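Putative periplasmic protein (Wolinella succinogenes, PDB 3KN3) probably binds a small ligand in the periplasm as a periplasmic binding protein, possibly for tungstate transport, and can hold glutathione. Local coordinates at residues A[108-112]-A[113-117]; A[169-172]-A[173-177]; A[206-210]-A[211-215]. One frame throughout, in Å; residues are numbered along the deposited sequence.

Contact 1: residues A[108-112]-A[113-117]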
loop_
_atom_site.group_PDB
_atom_site.type_symbol
_atom_site.label_atom_id
_atom_site.label_comp_id
_atom_site.label_asym_id
_atom_site.label_seq_id
_atom_site.Cartn_x
_atom_site.Cartn_y
_atom_site.Cartn_z
ATOM N N LYS A 108 -18.824 10.289 6.514
ATOM C CA LYS A 108 -20.155 10.904 6.529
ATOM C C LYS A 108 -20.182 12.112 7.452
ATOM O O LYS A 108 -20.772 13.138 7.125
ATOM C CB LYS A 108 -21.216 9.895 6.975
ATOM C CG LYS A 108 -21.972 9.248 5.826
ATOM C CD LYS A 108 -22.216 7.754 6.048
ATOM C CE LYS A 108 -22.799 7.093 4.793
ATOM N NZ LYS A 108 -22.524 5.620 4.725
ATOM N N LEU A 109 -19.545 11.975 8.613
ATOM C CA LEU A 109 -19.507 13.042 9.592
ATOM C C LEU A 109 -18.705 14.223 9.061
ATOM O O LEU A 109 -19.085 15.373 9.229
ATOM C CB LEU A 109 -18.886 12.545 10.900
ATOM C CG LEU A 109 -18.968 13.554 12.054
ATOM C CD1 LEU A 109 -20.412 14.015 12.237
ATOM C CD2 LEU A 109 -18.406 12.964 13.353
ATOM N N ILE A 110 -17.578 13.913 8.442
ATOM C CA ILE A 110 -16.722 14.899 7.817
ATOM C C ILE A 110 -17.515 15.709 6.800
ATOM O O ILE A 110 -17.453 16.936 6.783
ATOM C CB ILE A 110 -15.512 14.219 7.141
ATOM C CG1 ILE A 110 -14.491 13.800 8.195
ATOM C CG2 ILE A 110 -14.860 15.134 6.142
ATOM C CD1 ILE A 110 -13.450 12.815 7.694
ATOM N N GLU A 111 -18.284 15.019 5.970
ATOM C CA GLU A 111 -19.124 15.706 5.008
ATOM C C GLU A 111 -20.182 16.570 5.691
ATOM O O GLU A 111 -20.307 17.763 5.404
ATOM C CB GLU A 111 -19.793 14.707 4.078
ATOM C CG GLU A 111 -20.501 15.372 2.932
ATOM C CD GLU A 111 -21.180 14.381 2.035
ATOM O OE1 GLU A 111 -21.762 13.413 2.575
ATOM O OE2 GLU A 111 -21.135 14.566 0.796
ATOM N N LYS A 112 -20.941 15.955 6.590
ATOM C CA LYS A 112 -21.989 16.651 7.333
ATOM C C LYS A 112 -21.469 17.934 7.990
ATOM O O LYS A 112 -22.017 19.016 7.782
ATOM C CB LYS A 112 -22.633 15.711 8.369
ATOM C CG LYS A 112 -23.704 16.354 9.255
ATOM C CD LYS A 112 -24.701 15.312 9.788
ATOM C CE LYS A 112 -24.615 15.124 11.304
ATOM N NZ LYS A 112 -25.369 16.155 12.072
ATOM N N GLU A 113 -20.404 17.819 8.771
ATOM C CA GLU A 113 -19.865 18.987 9.456
ATOM C C GLU A 113 -18.957 19.818 8.558
ATOM O O GLU A 113 -18.500 20.888 8.949
ATOM C CB GLU A 113 -19.140 18.567 10.735
ATOM C CG GLU A 113 -20.052 17.873 11.728
ATOM C CD GLU A 113 -19.378 17.627 13.051
ATOM O OE1 GLU A 113 -18.177 17.939 13.161
ATOM O OE2 GLU A 113 -20.042 17.126 13.982
ATOM N N GLN A 114 -18.715 19.324 7.347
ATOM C CA GLN A 114 -17.812 19.977 6.388
ATOM C C GLN A 114 -16.436 20.273 6.976
ATOM O O GLN A 114 -15.999 21.415 6.961
ATOM C CB GLN A 114 -18.430 21.281 5.860
ATOM C CG GLN A 114 -19.696 21.094 5.036
ATOM C CD GLN A 114 -20.139 22.372 4.341
ATOM O OE1 GLN A 114 -19.992 22.516 3.122
ATOM N NE2 GLN A 114 -20.678 23.312 5.116
ATOM N N VAL A 115 -15.763 19.266 7.523
ATOM C CA VAL A 115 -14.405 19.476 8.015
ATOM C C VAL A 115 -13.400 19.391 6.859
ATOM O O VAL A 115 -13.607 18.682 5.872
ATOM C CB VAL A 115 -14.005 18.485 9.129
ATOM C CG1 VAL A 115 -15.132 18.348 10.140
ATOM C CG2 VAL A 115 -13.685 17.159 8.536
ATOM N N LYS A 116 -12.318 20.133 6.980
ATOM C CA LYS A 116 -11.352 20.201 5.905
ATOM C C LYS A 116 -10.703 18.840 5.702
ATOM O O LYS A 116 -10.205 18.226 6.638
ATOM C CB LYS A 116 -10.298 21.281 6.187
ATOM C CG LYS A 116 -9.221 21.395 5.135
ATOM C CD LYS A 116 -9.706 22.107 3.866
ATOM C CE LYS A 116 -10.287 23.504 4.124
ATOM N NZ LYS A 116 -9.371 24.464 4.816
ATOM N N PHE A 117 -10.728 18.372 4.463
ATOM C CA PHE A 117 -10.047 17.157 4.110
ATOM C C PHE A 117 -9.130 17.384 2.913
ATOM O O PHE A 117 -9.572 17.819 1.853
ATOM C CB PHE A 117 -11.043 16.037 3.803
ATOM C CG PHE A 117 -10.381 14.726 3.560
ATOM C CD1 PHE A 117 -10.242 13.811 4.581
ATOM C CD2 PHE A 117 -9.825 14.433 2.322
ATOM C CE1 PHE A 117 -9.603 12.605 4.361
ATOM C CE2 PHE A 117 -9.184 13.235 2.102
ATOM C CZ PHE A 117 -9.070 12.324 3.127
#
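E113 lies alongside L109, one helical turn back, the two side chains pointing the same way. E113 CB sits 3.5 Å from L109 O, the carbonyl oxygen that also takes the backbone bond from E113 N in a nearly straight approach of 175°. E113 CG continues past the same oxygen and comes within 3.9 Å of L109 CD1. Beyond CG the chain is extended, which carries CD along the leucine methyl and leaves E113 OE2 3.6 Å from L109 CD1, so the aliphatic branch flanks the carboxylate. The other oxygen, OE1, forms a salt bridge with K97.

At Q114 helix 103-113 ends in a Schellman motif: the residue has a positive phi of 53°, and the chain turns out of the helix toward strand 117-119. V115 N reaches back to I110 O at 3.0 Å, in the carbonyl plane and on a lone pair. Q114 N donates to E111 O from well above its carbonyl plane, a less favourable direction.

The same turn brings V115 against I110. The valine torsion (chi1 -45° to CG1) lodges V115 CG2 in the gap flanked by its own N and C, and this methyl meets I110 CG2 at 3.3 Å and I110 CG1 at 3.5 Å, the side chains crossing at about a right angle. Both also touch L168 of the neighbouring strand 168-172.

Contact 2: residues A[169-172]-A[173-177]; sequences TLTD and RGTFI
D172 OD1 accepts the hydroxyl of T175 at 2.7 Å from OG1, using its syn lone pair, on the side of the other oxygen. This is an N-cap: D172 ends strand 168-172 and stands right before helix 173-182, where backbone N-H groups of the first turn lack helical acceptors. The second oxygen, D172 OD2, takes T175 N at 2.8 Å with an N-H...O angle of 155°, the donor coming from above the carboxylate plane. One residue thus offers both its backbone N-H and its hydroxyl to the two oxygens of a single carboxylate, a grip that limits rotation of the group.

The torsions allow this. A chi1 of 63° tucks D172 CG in over its own main chain, flanked by N and C, and swings the carboxylate over the start of the helix. T175 carries OG1 on the side of its own backbone N, which points the hydroxyl at D172 OD1 while T175 N serves OD2. The N-terminal end of the helix would be expected to favour the charged form of D172. G174 N is bonded to N84 OD1, outside the turn.

The carbonyl of D172 is held too: T171 OG1 donates to D172 O in the carbonyl plane, and F176 N adds a weak bond to it at 3.4 Å. Strand and helix meet at 96°, a sharp strand-to-helix corner in a lobe of the periplasmic binding protein fold. The D172 side chain lies about 4 Å from that of T126, a glutathione-binding residue, and about 4 Å from a bound glycerol. R173 turns its guanidinium to E194 and D85. Across the corner, T171 CG2 approaches F176 CB at 4.1 Å, the two side chains set nearly perpendicular.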
loop_
_atom_site.group_PDB
_atom_site.type_symbol
_atom_site.label_atom_id
_atom_site.label_comp_id
_atom_site.label_asym_id
_atom_site.label_seq_id
_atom_site.Cartn_x
_atom_site.Cartn_y
_atom_site.Cartn_z
ATOM N N THR A 169 -6.287 14.350 6.821
ATOM C CA THR A 169 -5.866 13.657 5.614
ATOM C C THR A 169 -5.651 12.147 5.799
ATOM O O THR A 169 -5.619 11.624 6.917
ATOM C CB THR A 169 -4.598 14.306 4.987
ATOM O OG1 THR A 169 -4.439 13.843 3.641
ATOM C CG2 THR A 169 -3.357 13.957 5.803
ATOM N N LEU A 170 -5.495 11.454 4.675
ATOM C CA LEU A 170 -5.239 10.026 4.676
ATOM C C LEU A 170 -3.807 9.723 4.230
ATOM O O LEU A 170 -3.378 10.128 3.147
ATOM C CB LEU A 170 -6.223 9.336 3.750
ATOM C CG LEU A 170 -6.058 7.832 3.575
ATOM C CD1 LEU A 170 -7.425 7.181 3.342
ATOM C CD2 LEU A 170 -5.082 7.515 2.446
ATOM N N THR A 171 -3.071 8.997 5.060
ATOM C CA THR A 171 -1.690 8.685 4.724
ATOM C C THR A 171 -1.345 7.262 5.112
ATOM O O THR A 171 -1.958 6.680 6.005
ATOM C CB THR A 171 -0.703 9.630 5.425
ATOM O OG1 THR A 171 0.632 9.231 5.110
ATOM C CG2 THR A 171 -0.888 9.569 6.936
ATOM N N ASP A 172 -0.364 6.694 4.428
ATOM C CA ASP A 172 0.167 5.412 4.840
ATOM C C ASP A 172 0.873 5.611 6.180
ATOM O O ASP A 172 1.348 6.704 6.496
ATOM C CB ASP A 172 1.143 4.886 3.796
ATOM C CG ASP A 172 2.346 5.777 3.643
ATOM O OD1 ASP A 172 2.278 6.760 2.862
ATOM O OD2 ASP A 172 3.348 5.504 4.331
ATOM N N ARG A 173 0.936 4.547 6.967
ATOM C CA ARG A 173 1.498 4.622 8.306
ATOM C C ARG A 173 2.990 4.953 8.279
ATOM O O ARG A 173 3.486 5.690 9.125
ATOM C CB ARG A 173 1.258 3.303 9.041
ATOM C CG ARG A 173 1.716 3.319 10.470
ATOM C CD ARG A 173 1.419 2.007 11.144
ATOM N NE ARG A 173 -0.014 1.738 11.247
ATOM C CZ ARG A 173 -0.749 2.064 12.306
ATOM N NH1 ARG A 173 -0.176 2.685 13.335
ATOM N NH2 ARG A 173 -2.049 1.774 12.342
ATOM N N GLY A 174 3.700 4.403 7.303
ATOM C CA GLY A 174 5.129 4.636 7.183
ATOM C C GLY A 174 5.494 6.108 7.096
ATOM O O GLY A 174 6.393 6.569 7.797
ATOM N N THR A 175 4.798 6.855 6.244
ATOM C CA THR A 175 5.104 8.270 6.087
ATOM C C THR A 175 4.765 9.029 7.354
ATOM O O THR A 175 5.474 9.961 7.729
ATOM C CB THR A 175 4.330 8.903 4.936
ATOM O OG1 THR A 175 4.403 8.057 3.783
ATOM C CG2 THR A 175 4.902 10.275 4.609
ATOM N N PHE A 176 3.683 8.636 8.018
ATOM C CA PHE A 176 3.296 9.333 9.238
ATOM C C PHE A 176 4.360 9.154 10.303
ATOM O O PHE A 176 4.654 10.079 11.061
ATOM C CB PHE A 176 1.936 8.872 9.771
ATOM C CG PHE A 176 1.514 9.588 11.029
ATOM C CD1 PHE A 176 1.297 10.958 11.017
ATOM C CD2 PHE A 176 1.346 8.896 12.217
ATOM C CE1 PHE A 176 0.922 11.628 12.166
ATOM C CE2 PHE A 176 0.960 9.556 13.370
ATOM C CZ PHE A 176 0.752 10.928 13.345
ATOM N N ILE A 177 4.940 7.960 10.355
ATOM C CA ILE A 177 6.057 7.716 11.257
ATOM C C ILE A 177 7.219 8.664 10.971
ATOM O O ILE A 177 7.773 9.273 11.886
ATOM C CB ILE A 177 6.537 6.278 11.162
ATOM C CG1 ILE A 177 5.701 5.412 12.105
ATOM C CG2 ILE A 177 8.006 6.210 11.537
ATOM C CD1 ILE A 177 5.326 4.063 11.536
#

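Contact 3: residues A[206-210]-A[211-215]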
loop_
_atom_site.group_PDB
_atom_site.type_symbol
_atom_site.label_atom_id
_atom_site.label_comp_id
_atom_site.label_asym_id
_atom_site.label_seq_id
_atom_site.Cartn_x
_atom_site.Cartn_y
_atom_site.Cartn_z
HETATM N N MSE A 206 2.902 -11.965 -7.833
HETATM C CA MSE A 206 2.402 -12.864 -8.866
HETATM C C MSE A 206 3.566 -13.611 -9.490
HETATM O O MSE A 206 4.657 -13.057 -9.657
HETATM C CB MSE A 206 1.650 -12.102 -9.954
HETATM C CG MSE A 206 0.374 -11.443 -9.470
HETATM SE SE MSE A 206 -0.307 -10.134 -10.758
HETATM C CE MSE A 206 -2.034 -9.741 -9.966
ATOM N N ALA A 207 3.324 -14.865 -9.838
ATOM C CA ALA A 207 4.313 -15.670 -10.521
ATOM C C ALA A 207 4.258 -15.395 -11.999
ATOM O O ALA A 207 3.203 -15.129 -12.565
ATOM C CB ALA A 207 4.090 -17.145 -10.264
ATOM N N VAL A 208 5.421 -15.457 -12.620
ATOM C CA VAL A 208 5.491 -15.354 -14.048
ATOM C C VAL A 208 4.888 -16.628 -14.639
ATOM O O VAL A 208 5.234 -17.734 -14.238
ATOM C CB VAL A 208 6.963 -15.080 -14.504
ATOM C CG1 VAL A 208 7.219 -15.591 -15.908
ATOM C CG2 VAL A 208 7.255 -13.596 -14.405
ATOM N N ASN A 209 3.965 -16.465 -15.575
ATOM C CA ASN A 209 3.305 -17.600 -16.201
ATOM C C ASN A 209 4.268 -18.536 -16.924
ATOM O O ASN A 209 4.848 -18.164 -17.937
ATOM C CB ASN A 209 2.257 -17.107 -17.188
ATOM C CG ASN A 209 1.351 -18.216 -17.665
ATOM O OD1 ASN A 209 1.591 -19.391 -17.381
ATOM N ND2 ASN A 209 0.301 -17.852 -18.395
ATOM N N PRO A 210 4.414 -19.772 -16.423
ATOM C CA PRO A 210 5.395 -20.702 -17.008
ATOM C C PRO A 210 4.991 -21.098 -18.431
ATOM O O PRO A 210 5.839 -21.493 -19.227
ATOM C CB PRO A 210 5.322 -21.936 -16.090
ATOM C CG PRO A 210 4.217 -21.641 -15.056
ATOM C CD PRO A 210 3.456 -20.450 -15.526
ATOM N N LYS A 211 3.700 -20.982 -18.732
ATOM C CA LYS A 211 3.171 -21.306 -20.048
ATOM C C LYS A 211 3.747 -20.384 -21.109
ATOM O O LYS A 211 3.874 -20.769 -22.264
ATOM C CB LYS A 211 1.647 -21.191 -20.059
ATOM C CG LYS A 211 0.905 -22.505 -20.214
ATOM C CD LYS A 211 1.063 -23.394 -18.980
ATOM C CE LYS A 211 0.149 -24.622 -19.053
ATOM N NZ LYS A 211 -1.296 -24.245 -19.181
ATOM N N ARG A 212 4.090 -19.162 -20.734
ATOM C CA ARG A 212 4.726 -18.280 -21.704
ATOM C C ARG A 212 6.215 -18.092 -21.458
ATOM O O ARG A 212 6.955 -17.726 -22.368
ATOM C CB ARG A 212 3.994 -16.936 -21.849
ATOM C CG ARG A 212 3.553 -16.276 -20.579
ATOM C CD ARG A 212 2.404 -15.311 -20.866
ATOM N NE ARG A 212 2.610 -14.540 -22.094
ATOM C CZ ARG A 212 3.504 -13.562 -22.216
ATOM N NH1 ARG A 212 4.279 -13.251 -21.192
ATOM N NH2 ARG A 212 3.639 -12.905 -23.364
ATOM N N CYS A 213 6.666 -18.360 -20.242
ATOM C CA CYS A 213 8.083 -18.207 -19.954
ATOM C C CYS A 213 8.715 -19.549 -19.586
ATOM O O CYS A 213 8.873 -19.885 -18.413
ATOM C CB CYS A 213 8.305 -17.119 -18.894
ATOM S SG CYS A 213 7.727 -15.464 -19.449
ATOM N N GLU A 214 9.067 -20.305 -20.624
ATOM C CA GLU A 214 9.572 -21.672 -20.498
ATOM C C GLU A 214 10.668 -21.813 -19.455
ATOM O O GLU A 214 10.786 -22.850 -18.799
ATOM C CB GLU A 214 10.115 -22.160 -21.843
ATOM C CG GLU A 214 9.058 -22.408 -22.916
ATOM C CD GLU A 214 9.675 -22.707 -24.279
ATOM O OE1 GLU A 214 10.913 -22.878 -24.344
ATOM O OE2 GLU A 214 8.926 -22.766 -25.281
ATOM N N LYS A 215 11.459 -20.760 -19.299
ATOM C CA LYS A 215 12.654 -20.838 -18.497
ATOM C C LYS A 215 12.561 -20.097 -17.168
ATOM O O LYS A 215 13.556 -19.951 -16.459
ATOM C CB LYS A 215 13.829 -20.328 -19.321
ATOM C CG LYS A 215 14.030 -21.136 -20.597
ATOM C CD LYS A 215 15.364 -20.845 -21.264
ATOM C CE LYS A 215 15.642 -21.859 -22.365
ATOM N NZ LYS A 215 16.933 -21.599 -23.068
#
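V208 lays its CG1 methyl over C213, 3.5 Å from CB and 3.6 Å from SG of that cysteine. CG1 stands on the carbonyl side of the valine, the side on which the chain comes back round the turn. The sulfur it covers is joined to C53 in a disulfide, so the valine methyl packs beside a covalent link between this loop and the region after helix 43-51.

The turn is gathered on the carbonyl of N209. N209 O accepts two backbone N-H groups: C213 N at 2.9 Å, lying in the carbonyl plane, and R212 N at 3.1 Å, approaching from 54° above that plane. The two donors therefore come from different directions, and together they close the chain over N209.

N209 contributes its side chain as well. CG is anti to the backbone N (chi1 -169°), and N209 OD1 is turned to K211 N at 3.0 Å, the donor again above the amide plane. N209 OD1 also lies 3.2 Å from K211 CB, so the amide oxygen packs against the first side-chain carbon of the lysine, the two side chains crossing at an angle. ND2 donates to the carbonyl oxygen of G73. R212 brings its aliphatic part across N209: R212 CG meets N209 CB at 3.7 Å, with amide and guanidinium planes 47° apart. The guanidinium itself is bonded through NH1 to the carbonyl of E51.

This turn starts the loop between strand 202-208 and helix 218-229, which the C53-C213 disulfide ties covalently to the chain after helix 43-51. Its form is an Asx turn (N209 OD1 to K211 N, with P210 between) superposed on a beta-turn closed by R212 N to N209 O, with C213 N adding the wider bond to the same oxygen.

Overall arrangement
The contacts follow one another along the chain and span both lobes of the periplasmic binding protein fold. Contacts 1 and 2 belong to the lobe of the five-stranded sheet: their centres are 20 Å apart, and they touch where F117 CZ packs 4.0 Å from L170 N, joining strand 117-119 to strand 168-172. Contact 3 sits on the six-stranded sheet, across the chain's centre, with its centre about 48 Å from that of contact 1 and 36 Å from that of contact 2. Contact 2 alone adjoins the glutathione-binding residues T126 and N201; contacts 1 and 3 lie away from the binding site, toward the two far ends of the molecule.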